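PDB 5ZHB: cellobiose 2-epimerase from Caldibacillus thermoamylovorans, which catalyses the reversible epimerization at C2 of the reducing-end glucose of cellobiose, giving 4-O-beta-D-glucosyl-D-mannose. Local coordinates for residues E11-K22 / I344-W352; V285-Y293 / Y302-A312. All coordinates share one frame; numbering follows the deposited sequence.

Interaction 1. Residues E11-K22 / I344-W352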
loop_
_atom_site.group_PDB
_atom_site.type_symbol
_atom_site.label_atom_id
_atom_site.label_comp_id
_atom_site.label_asym_id
_atom_site.label_seq_id
_atom_site.Cartn_x
_atom_site.Cartn_y
_atom_site.Cartn_z
ATOM N N GLU A 11 -16.628 11.015 3.286
ATOM C CA GLU A 11 -16.546 9.556 3.208
ATOM C C GLU A 11 -15.571 9.070 4.269
ATOM O O GLU A 11 -15.889 8.137 5.031
ATOM C CB GLU A 11 -16.260 9.049 1.788
ATOM C CG GLU A 11 -16.058 7.536 1.674
ATOM C CD GLU A 11 -17.218 6.659 2.138
ATOM O OE1 GLU A 11 -18.360 7.163 2.181
ATOM O OE2 GLU A 11 -16.991 5.476 2.477
ATOM N N LEU A 12 -14.441 9.759 4.381
ATOM C CA LEU A 12 -13.397 9.354 5.306
ATOM C C LEU A 12 -13.887 9.441 6.754
ATOM O O LEU A 12 -13.777 8.478 7.498
ATOM C CB LEU A 12 -12.153 10.203 5.115
ATOM C CG LEU A 12 -11.014 9.943 6.098
ATOM C CD1 LEU A 12 -10.551 8.494 6.006
ATOM C CD2 LEU A 12 -9.895 10.903 5.811
ATOM N N GLU A 13 -14.382 10.615 7.142
ATOM C CA GLU A 13 -14.651 10.925 8.543
ATOM C C GLU A 13 -15.981 10.334 9.001
ATOM O O GLU A 13 -16.118 10.034 10.173
ATOM C CB GLU A 13 -14.605 12.441 8.734
ATOM C CG GLU A 13 -13.203 13.002 8.527
ATOM C CD GLU A 13 -12.931 14.356 9.162
ATOM O OE1 GLU A 13 -13.373 15.361 8.565
ATOM O OE2 GLU A 13 -12.286 14.385 10.249
ATOM N N THR A 14 -16.961 10.152 8.109
ATOM C CA THR A 14 -18.270 9.697 8.564
ATOM C C THR A 14 -18.504 8.213 8.283
ATOM O O THR A 14 -19.451 7.667 8.832
ATOM C CB THR A 14 -19.427 10.539 8.005
ATOM O OG1 THR A 14 -19.647 10.217 6.641
ATOM C CG2 THR A 14 -19.224 12.033 8.187
ATOM N N HIS A 15 -17.693 7.555 7.420
ATOM C CA HIS A 15 -17.975 6.176 7.036
ATOM C C HIS A 15 -16.734 5.320 7.311
ATOM O O HIS A 15 -16.815 4.368 8.089
ATOM C CB HIS A 15 -18.521 6.131 5.604
ATOM C CG HIS A 15 -19.021 4.803 5.144
ATOM N ND1 HIS A 15 -19.822 3.986 5.914
ATOM C CD2 HIS A 15 -18.873 4.180 3.972
ATOM C CE1 HIS A 15 -20.109 2.894 5.214
ATOM N NE2 HIS A 15 -19.544 3.008 4.026
ATOM N N ILE A 16 -15.586 5.673 6.704
ATOM C CA ILE A 16 -14.410 4.800 6.715
ATOM C C ILE A 16 -13.832 4.701 8.120
ATOM O O ILE A 16 -13.720 3.612 8.679
ATOM C CB ILE A 16 -13.318 5.255 5.718
ATOM C CG1 ILE A 16 -13.832 5.249 4.284
ATOM C CG2 ILE A 16 -12.097 4.358 5.891
ATOM C CD1 ILE A 16 -12.879 5.836 3.253
ATOM N N LEU A 17 -13.375 5.819 8.664
ATOM C CA LEU A 17 -12.681 5.775 9.936
ATOM C C LEU A 17 -13.577 5.304 11.093
ATOM O O LEU A 17 -13.114 4.520 11.909
ATOM C CB LEU A 17 -12.023 7.117 10.203
ATOM C CG LEU A 17 -10.985 7.531 9.156
ATOM C CD1 LEU A 17 -10.452 8.906 9.425
ATOM C CD2 LEU A 17 -9.848 6.527 9.105
ATOM N N PRO A 18 -14.851 5.713 11.232
ATOM C CA PRO A 18 -15.736 5.095 12.239
ATOM C C PRO A 18 -15.879 3.579 12.120
ATOM O O PRO A 18 -15.977 2.884 13.126
ATOM C CB PRO A 18 -17.096 5.820 12.058
ATOM C CG PRO A 18 -16.728 7.134 11.412
ATOM C CD PRO A 18 -15.487 6.848 10.540
ATOM N N PHE A 19 -15.899 3.030 10.893
ATOM C CA PHE A 19 -16.015 1.588 10.742
ATOM C C PHE A 19 -14.812 0.879 11.383
ATOM O O PHE A 19 -14.977 -0.064 12.158
ATOM C CB PHE A 19 -16.130 1.209 9.264
ATOM C CG PHE A 19 -15.889 -0.270 8.983
ATOM C CD1 PHE A 19 -14.610 -0.756 8.730
ATOM C CD2 PHE A 19 -16.957 -1.153 8.932
ATOM C CE1 PHE A 19 -14.412 -2.099 8.470
ATOM C CE2 PHE A 19 -16.765 -2.485 8.673
ATOM C CZ PHE A 19 -15.498 -2.961 8.395
ATOM N N TRP A 20 -13.599 1.369 11.078
ATOM C CA TRP A 20 -12.362 0.825 11.614
ATOM C C TRP A 20 -12.256 1.023 13.126
ATOM O O TRP A 20 -11.787 0.133 13.824
ATOM C CB TRP A 20 -11.181 1.422 10.830
ATOM C CG TRP A 20 -11.166 0.862 9.438
ATOM C CD1 TRP A 20 -11.672 1.382 8.286
ATOM C CD2 TRP A 20 -10.757 -0.478 9.124
ATOM N NE1 TRP A 20 -11.564 0.481 7.266
ATOM C CE2 TRP A 20 -11.013 -0.674 7.754
ATOM C CE3 TRP A 20 -10.171 -1.502 9.871
ATOM C CZ2 TRP A 20 -10.689 -1.868 7.121
ATOM C CZ3 TRP A 20 -9.867 -2.689 9.250
ATOM C CH2 TRP A 20 -10.151 -2.876 7.900
ATOM N N ALA A 21 -12.719 2.170 13.647
ATOM C CA ALA A 21 -12.764 2.393 15.091
ATOM C C ALA A 21 -13.652 1.379 15.818
ATOM O O ALA A 21 -13.319 0.998 16.937
ATOM C CB ALA A 21 -13.215 3.805 15.391
ATOM N N LYS A 22 -14.732 0.897 15.177
ATOM C CA LYS A 22 -15.603 -0.106 15.763
ATOM C C LYS A 22 -14.913 -1.476 15.838
ATOM O O LYS A 22 -15.482 -2.421 16.390
ATOM C CB LYS A 22 -16.929 -0.200 14.988
ATOM C CG LYS A 22 -17.955 0.915 15.236
ATOM C CD LYS A 22 -19.242 0.863 14.403
ATOM C CE LYS A 22 -19.164 1.599 13.072
ATOM N NZ LYS A 22 -19.812 0.959 11.910
ATOM N N ILE A 344 -18.851 1.582 -2.591
ATOM C CA ILE A 344 -19.045 1.957 -1.195
ATOM C C ILE A 344 -20.320 1.263 -0.709
ATOM O O ILE A 344 -21.364 1.433 -1.312
ATOM C CB ILE A 344 -19.114 3.485 -0.999
ATOM C CG1 ILE A 344 -17.844 4.183 -1.496
ATOM C CG2 ILE A 344 -19.400 3.821 0.481
ATOM C CD1 ILE A 344 -17.750 5.667 -1.173
ATOM N N ASP A 345 -20.216 0.498 0.374
ATOM C CA ASP A 345 -21.297 -0.354 0.865
ATOM C C ASP A 345 -22.312 0.554 1.551
ATOM O O ASP A 345 -21.915 1.382 2.343
ATOM C CB ASP A 345 -20.734 -1.343 1.873
ATOM C CG ASP A 345 -21.633 -2.491 2.287
ATOM O OD1 ASP A 345 -22.850 -2.418 1.996
ATOM O OD2 ASP A 345 -21.091 -3.483 2.766
ATOM N N SER A 346 -23.601 0.411 1.261
ATOM C CA SER A 346 -24.568 1.230 1.972
ATOM C C SER A 346 -25.242 0.446 3.104
ATOM O O SER A 346 -26.104 0.983 3.796
ATOM C CB SER A 346 -25.547 1.842 1.034
ATOM O OG SER A 346 -26.266 0.811 0.391
ATOM N N ARG A 347 -24.768 -0.767 3.397
ATOM C CA ARG A 347 -25.308 -1.490 4.536
ATOM C C ARG A 347 -24.863 -0.802 5.815
ATOM O O ARG A 347 -23.771 -0.247 5.887
ATOM C CB ARG A 347 -24.855 -2.943 4.612
ATOM C CG ARG A 347 -25.452 -3.735 3.474
ATOM C CD ARG A 347 -24.942 -5.142 3.579
ATOM N NE ARG A 347 -23.526 -5.174 3.188
ATOM C CZ ARG A 347 -22.711 -6.206 3.270
ATOM N NH1 ARG A 347 -23.144 -7.363 3.757
ATOM N NH2 ARG A 347 -21.450 -6.086 2.864
ATOM N N GLU A 348 -25.739 -0.831 6.828
ATOM C CA GLU A 348 -25.340 -0.448 8.162
ATOM C C GLU A 348 -24.374 -1.516 8.669
ATOM O O GLU A 348 -24.701 -2.713 8.691
ATOM C CB GLU A 348 -26.557 -0.453 9.082
ATOM C CG GLU A 348 -26.313 0.249 10.402
ATOM C CD GLU A 348 -27.557 0.203 11.288
ATOM O OE1 GLU A 348 -28.662 -0.185 10.864
ATOM O OE2 GLU A 348 -27.354 0.534 12.448
ATOM N N GLY A 349 -23.214 -1.066 9.104
ATOM C CA GLY A 349 -22.174 -1.987 9.505
ATOM C C GLY A 349 -21.068 -2.116 8.458
ATOM O O GLY A 349 -20.065 -2.755 8.743
ATOM N N GLY A 350 -21.298 -1.574 7.250
ATOM C CA GLY A 350 -20.410 -1.783 6.112
ATOM C C GLY A 350 -19.348 -0.699 5.940
ATOM O O GLY A 350 -19.268 0.284 6.692
ATOM N N GLU A 351 -18.480 -0.902 4.929
ATOM C CA GLU A 351 -17.445 0.073 4.613
ATOM C C GLU A 351 -17.379 0.154 3.092
ATOM O O GLU A 351 -18.347 0.551 2.446
ATOM C CB GLU A 351 -16.184 -0.378 5.365
ATOM C CG GLU A 351 -14.980 0.550 5.283
ATOM C CD GLU A 351 -13.762 0.085 4.471
ATOM O OE1 GLU A 351 -12.704 0.704 4.649
ATOM O OE2 GLU A 351 -13.879 -0.830 3.647
ATOM N N TRP A 352 -16.299 -0.393 2.529
ATOM C CA TRP A 352 -16.199 -0.599 1.096
ATOM C C TRP A 352 -16.167 -2.099 0.808
ATOM O O TRP A 352 -15.572 -2.913 1.512
ATOM C CB TRP A 352 -14.939 0.094 0.534
ATOM C CG TRP A 352 -14.903 1.605 0.603
ATOM C CD1 TRP A 352 -15.497 2.453 1.486
ATOM C CD2 TRP A 352 -14.199 2.459 -0.331
ATOM N NE1 TRP A 352 -15.218 3.760 1.178
ATOM C CE2 TRP A 352 -14.421 3.793 0.060
ATOM C CE3 TRP A 352 -13.429 2.212 -1.469
ATOM C CZ2 TRP A 352 -13.879 4.872 -0.632
ATOM C CZ3 TRP A 352 -12.897 3.282 -2.154
ATOM C CH2 TRP A 352 -13.139 4.587 -1.763
HETATM O O HOH W 1 -20.307 1.351 8.996
#
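The N-terminal helix 2-21 meets the loop leaving helix 326-343 through E11, H15 and F19, spaced one turn apart, with I16 and W20 beside them; E351 receives H15, I16, F19 and W20, while E11 faces I344 and W352. E351 CB sits 3.6 Å from the F19 ring centroid, only 10° off its normal, a CH-pi contact, while G349 O meets the ring edge near its plane. E351 CG stands anti to its own nitrogen (chi1 -175°), and a bend at chi2 turns the carboxylate from F19 toward W20. There W20 NE1 donates in its ring plane to E351 OE1 (2.9 Å, 167°), coming from above the carboxylate plane. OE2 accepts from the backbone N of W352. N377 and K372 also bind this buried carboxylate, probably stabilising its negative charge. An alanine in place of F19 removes the ring under E351 CB, which would probably open a gap beside G349 and let the E351 chain shift off its line to W20. H15 NE2 donates to E351 O (3.2 Å), approaching above the carbonyl plane, and only weakly to D345 O; I344 CG2 packs on H15 CD2 at 3.5 Å. Next to H15 on the helix, I16 CD1 lies 4.1 Å from W352 CE2. At the K22 end one water accepts from K22 NZ and donates to G350 O. An Asx turn at D345, clasped side-on by R347, and a type II turn from R347 to G350 shape the loop. A helix closing on a late inter-helix loop fits the (alpha/alpha)6 barrel of the N-acylglucosamine 2-epimerase family.

Interaction 2. Residues V285-Y293 / Y302-A312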
loop_
_atom_site.group_PDB
_atom_site.type_symbol
_atom_site.label_atom_id
_atom_site.label_comp_id
_atom_site.label_asym_id
_atom_site.label_seq_id
_atom_site.Cartn_x
_atom_site.Cartn_y
_atom_site.Cartn_z
ATOM N N VAL A 285 -8.639 2.036 -18.007
ATOM C CA VAL A 285 -9.968 2.557 -17.745
ATOM C C VAL A 285 -10.999 1.937 -18.694
ATOM O O VAL A 285 -10.830 1.938 -19.909
ATOM C CB VAL A 285 -9.930 4.082 -17.866
ATOM C CG1 VAL A 285 -11.315 4.696 -17.762
ATOM C CG2 VAL A 285 -8.995 4.671 -16.821
ATOM N N LEU A 286 -12.090 1.428 -18.126
ATOM C CA LEU A 286 -13.153 0.787 -18.887
ATOM C C LEU A 286 -14.163 1.825 -19.363
ATOM O O LEU A 286 -14.094 2.983 -18.974
ATOM C CB LEU A 286 -13.775 -0.237 -17.942
ATOM C CG LEU A 286 -12.805 -1.318 -17.464
ATOM C CD1 LEU A 286 -13.400 -2.324 -16.492
ATOM C CD2 LEU A 286 -12.248 -2.020 -18.723
ATOM N N LYS A 287 -15.162 1.406 -20.150
ATOM C CA LYS A 287 -16.052 2.404 -20.725
ATOM C C LYS A 287 -16.917 3.046 -19.631
ATOM O O LYS A 287 -17.334 4.183 -19.831
ATOM C CB LYS A 287 -16.769 1.987 -22.023
ATOM C CG LYS A 287 -17.536 0.679 -22.057
ATOM C CD LYS A 287 -18.837 0.708 -21.266
ATOM C CE LYS A 287 -19.480 -0.644 -21.210
ATOM N NZ LYS A 287 -20.452 -0.710 -20.117
ATOM N N ASP A 288 -17.111 2.412 -18.453
ATOM C CA ASP A 288 -17.855 3.061 -17.363
ATOM C C ASP A 288 -16.973 4.002 -16.536
ATOM O O ASP A 288 -17.464 4.674 -15.637
ATOM C CB ASP A 288 -18.629 2.080 -16.487
ATOM C CG ASP A 288 -17.753 1.063 -15.775
ATOM O OD1 ASP A 288 -16.519 1.249 -15.828
ATOM O OD2 ASP A 288 -18.293 0.065 -15.253
ATOM N N GLY A 289 -15.673 4.083 -16.843
ATOM C CA GLY A 289 -14.772 4.964 -16.114
ATOM C C GLY A 289 -14.031 4.242 -14.983
ATOM O O GLY A 289 -13.126 4.819 -14.380
ATOM N N SER A 290 -14.404 2.986 -14.714
ATOM C CA SER A 290 -13.761 2.190 -13.665
ATOM C C SER A 290 -12.443 1.622 -14.193
ATOM O O SER A 290 -12.188 1.672 -15.392
ATOM C CB SER A 290 -14.698 1.100 -13.142
ATOM O OG SER A 290 -14.848 0.002 -14.036
ATOM N N LEU A 291 -11.607 1.046 -13.320
ATOM C CA LEU A 291 -10.399 0.370 -13.787
ATOM C C LEU A 291 -10.507 -1.136 -13.646
ATOM O O LEU A 291 -10.910 -1.647 -12.605
ATOM C CB LEU A 291 -9.155 0.823 -13.041
ATOM C CG LEU A 291 -8.593 2.142 -13.551
ATOM C CD1 LEU A 291 -9.341 3.257 -12.895
ATOM C CD2 LEU A 291 -7.117 2.193 -13.342
ATOM N N ALA A 292 -10.067 -1.827 -14.705
ATOM C CA ALA A 292 -9.847 -3.252 -14.689
ATOM C C ALA A 292 -8.745 -3.588 -13.693
ATOM O O ALA A 292 -8.031 -2.699 -13.232
ATOM C CB ALA A 292 -9.477 -3.742 -16.090
ATOM N N TYR A 293 -8.570 -4.891 -13.437
ATOM C CA TYR A 293 -7.610 -5.351 -12.441
ATOM C C TYR A 293 -6.276 -5.742 -13.070
ATOM O O TYR A 293 -5.224 -5.239 -12.677
ATOM C CB TYR A 293 -8.254 -6.508 -11.670
ATOM C CG TYR A 293 -7.399 -7.066 -10.551
ATOM C CD1 TYR A 293 -6.744 -6.234 -9.642
ATOM C CD2 TYR A 293 -7.222 -8.434 -10.427
ATOM C CE1 TYR A 293 -5.971 -6.760 -8.616
ATOM C CE2 TYR A 293 -6.437 -8.965 -9.425
ATOM C CZ TYR A 293 -5.808 -8.127 -8.526
ATOM O OH TYR A 293 -5.038 -8.702 -7.562
ATOM N N TYR A 302 -11.747 -8.180 -15.499
ATOM C CA TYR A 302 -12.573 -6.985 -15.470
ATOM C C TYR A 302 -13.154 -6.726 -14.074
ATOM O O TYR A 302 -13.943 -5.797 -13.910
ATOM C CB TYR A 302 -13.730 -7.118 -16.475
ATOM C CG TYR A 302 -13.259 -6.974 -17.913
ATOM C CD1 TYR A 302 -12.887 -5.730 -18.403
ATOM C CD2 TYR A 302 -13.143 -8.070 -18.757
ATOM C CE1 TYR A 302 -12.420 -5.575 -19.698
ATOM C CE2 TYR A 302 -12.682 -7.926 -20.059
ATOM C CZ TYR A 302 -12.319 -6.675 -20.526
ATOM O OH TYR A 302 -11.838 -6.473 -21.782
ATOM N N THR A 303 -12.709 -7.469 -13.066
ATOM C CA THR A 303 -13.105 -7.187 -11.688
ATOM C C THR A 303 -12.638 -5.787 -11.307
ATOM O O THR A 303 -11.496 -5.426 -11.567
ATOM C CB THR A 303 -12.476 -8.188 -10.723
ATOM O OG1 THR A 303 -12.811 -9.493 -11.163
ATOM C CG2 THR A 303 -12.995 -8.008 -9.299
ATOM N N ARG A 304 -13.539 -5.002 -10.712
ATOM C CA ARG A 304 -13.215 -3.701 -10.167
ATOM C C ARG A 304 -12.829 -3.848 -8.693
ATOM O O ARG A 304 -13.699 -4.123 -7.862
ATOM C CB ARG A 304 -14.409 -2.759 -10.258
ATOM C CG ARG A 304 -14.641 -2.117 -11.619
ATOM C CD ARG A 304 -15.206 -3.135 -12.623
ATOM N NE ARG A 304 -15.838 -2.462 -13.763
ATOM C CZ ARG A 304 -16.371 -3.076 -14.822
ATOM N NH1 ARG A 304 -16.202 -4.370 -14.998
ATOM N NH2 ARG A 304 -17.014 -2.362 -15.722
ATOM N N VAL A 305 -11.526 -3.742 -8.412
ATOM C CA VAL A 305 -10.975 -4.009 -7.089
ATOM C C VAL A 305 -10.843 -2.667 -6.404
ATOM O O VAL A 305 -10.374 -1.724 -7.040
ATOM C CB VAL A 305 -9.632 -4.768 -7.133
ATOM C CG1 VAL A 305 -9.030 -4.965 -5.752
ATOM C CG2 VAL A 305 -9.786 -6.143 -7.767
ATOM N N TRP A 306 -11.195 -2.599 -5.102
ATOM C CA TRP A 306 -11.323 -1.329 -4.403
ATOM C C TRP A 306 -10.022 -0.519 -4.447
ATOM O O TRP A 306 -10.033 0.671 -4.809
ATOM C CB TRP A 306 -11.861 -1.535 -2.963
ATOM C CG TRP A 306 -10.804 -1.586 -1.892
ATOM C CD1 TRP A 306 -10.415 -0.534 -1.123
ATOM C CD2 TRP A 306 -9.947 -2.681 -1.535
ATOM N NE1 TRP A 306 -9.416 -0.917 -0.274
ATOM C CE2 TRP A 306 -9.089 -2.217 -0.511
ATOM C CE3 TRP A 306 -9.825 -4.003 -1.955
ATOM C CZ2 TRP A 306 -8.095 -3.009 0.061
ATOM C CZ3 TRP A 306 -8.870 -4.799 -1.360
ATOM C CH2 TRP A 306 -8.027 -4.314 -0.365
ATOM N N TRP A 307 -8.895 -1.140 -4.123
ATOM C CA TRP A 307 -7.648 -0.393 -3.983
ATOM C C TRP A 307 -7.170 0.148 -5.330
ATOM O O TRP A 307 -6.572 1.222 -5.359
ATOM C CB TRP A 307 -6.544 -1.201 -3.279
ATOM C CG TRP A 307 -5.953 -2.364 -4.033
ATOM C CD1 TRP A 307 -6.286 -3.679 -3.920
ATOM C CD2 TRP A 307 -4.867 -2.306 -4.981
ATOM N NE1 TRP A 307 -5.519 -4.441 -4.757
ATOM C CE2 TRP A 307 -4.641 -3.623 -5.424
ATOM C CE3 TRP A 307 -4.077 -1.267 -5.498
ATOM C CZ2 TRP A 307 -3.642 -3.929 -6.352
ATOM C CZ3 TRP A 307 -3.079 -1.576 -6.398
ATOM C CH2 TRP A 307 -2.876 -2.890 -6.836
ATOM N N VAL A 308 -7.478 -0.595 -6.410
ATOM C CA VAL A 308 -7.109 -0.170 -7.756
ATOM C C VAL A 308 -7.801 1.147 -8.115
ATOM O O VAL A 308 -7.154 2.089 -8.575
ATOM C CB VAL A 308 -7.417 -1.302 -8.758
ATOM C CG1 VAL A 308 -7.250 -0.822 -10.197
ATOM C CG2 VAL A 308 -6.627 -2.575 -8.475
ATOM N N GLN A 309 -9.073 1.286 -7.742
ATOM C CA GLN A 309 -9.831 2.472 -8.082
ATOM C C GLN A 309 -9.233 3.676 -7.365
ATOM O O GLN A 309 -9.034 4.725 -7.967
ATOM C CB GLN A 309 -11.307 2.329 -7.725
ATOM C CG GLN A 309 -11.972 1.035 -8.169
ATOM C CD GLN A 309 -11.797 0.726 -9.641
ATOM O OE1 GLN A 309 -11.996 1.589 -10.492
ATOM N NE2 GLN A 309 -11.321 -0.469 -9.948
ATOM N N VAL A 310 -8.960 3.564 -6.062
ATOM C CA VAL A 310 -8.507 4.745 -5.344
ATOM C C VAL A 310 -7.068 5.133 -5.728
ATOM O O VAL A 310 -6.736 6.304 -5.708
ATOM C CB VAL A 310 -8.614 4.593 -3.809
ATOM C CG1 VAL A 310 -10.013 4.176 -3.385
ATOM C CG2 VAL A 310 -7.580 3.661 -3.212
ATOM N N GLU A 311 -6.184 4.164 -5.949
ATOM C CA GLU A 311 -4.839 4.476 -6.437
ATOM C C GLU A 311 -4.929 5.170 -7.796
ATOM O O GLU A 311 -4.126 6.043 -8.089
ATOM C CB GLU A 311 -3.925 3.257 -6.517
ATOM C CG GLU A 311 -3.597 2.665 -5.145
ATOM C CD GLU A 311 -2.940 3.570 -4.141
ATOM O OE1 GLU A 311 -2.291 4.536 -4.586
ATOM O OE2 GLU A 311 -3.103 3.339 -2.897
ATOM N N ALA A 312 -5.864 4.763 -8.644
ATOM C CA ALA A 312 -6.037 5.446 -9.929
ATOM C C ALA A 312 -6.471 6.899 -9.709
ATOM O O ALA A 312 -5.976 7.817 -10.378
ATOM C CB ALA A 312 -7.013 4.680 -10.789
HETATM O O HOH W 2 -9.773 -3.472 -10.656
#
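L291 and Q309 run antiparallel alongside each other where loop 285-293 fills the angle between strand 304-305 and helix 306-323. The knob is L291: its CB lies against V308 CG1 (3.8 Å), and its CD1 presses on A312 CB at 3.4 Å, tighter than usual for two carbons. V308 and A312 are one helical turn apart, so the leucine beds along a single flank of the helix. Y293 offers a second surface. V305 CG2 rests over one face of its ring, offset toward the rim, and V308 CG2 meets the ring edge, 3.8 Å from Y293 CD1, so the two valines close round the CD1 corner of the ring, one over the face and one at the edge. At the start of the loop, L286 forks between two flat groups: CD1 sits over the centre of the R304 guanidinium, 3.5 Å from CZ, and CD2 touches the edge of the Y302 ring. R304 reaches this place by bending at chi2 (74°). Its NH2 forms a salt bridge with D288 OD2 (2.8 Å), NE donates to S290 OG (2.7 Å), and NH1 turns back to Y302 O. S290 OG in turn donates to D288 OD1, which also takes the S290 N-H in an Asx turn. Q309, folded at chi2, lays its amide along the L291 backbone: OE1 accepts from L291 N (165°) and NE2 donates to L291 O (163°), each on a carbonyl lone pair. One water joins L291 O, T303 O and V305 N. The paired amide bonds thus fix the rotation of the Q309 amide and satisfy the buried L291 N-H, while bonds at NH2, NE and NH1, with the L286 methyl over its face, hold the R304 guanidinium in place.

Both contacts are partly buried, with 7 of 12 touching residues buried in interaction 1 and 8 of 14 in interaction 2; interaction 1 sets a loop against a helix, interaction 2 one against a strand-to-helix turn. Helix 326-343 borders both: interaction 1 holds the loop that leaves it, whereas L291 and R304 of interaction 2 touch its side. Sequence separation differs sharply, since the segments of interaction 1 are 322 residues apart at their closest ends and those of interaction 2 are 9. In interaction 1 a buried carboxylate is the polar centre; in interaction 2 a glutamine amide and an arginine share that work. Their centres lie about 20 Å apart, yet W352 packs directly on V310 and W306.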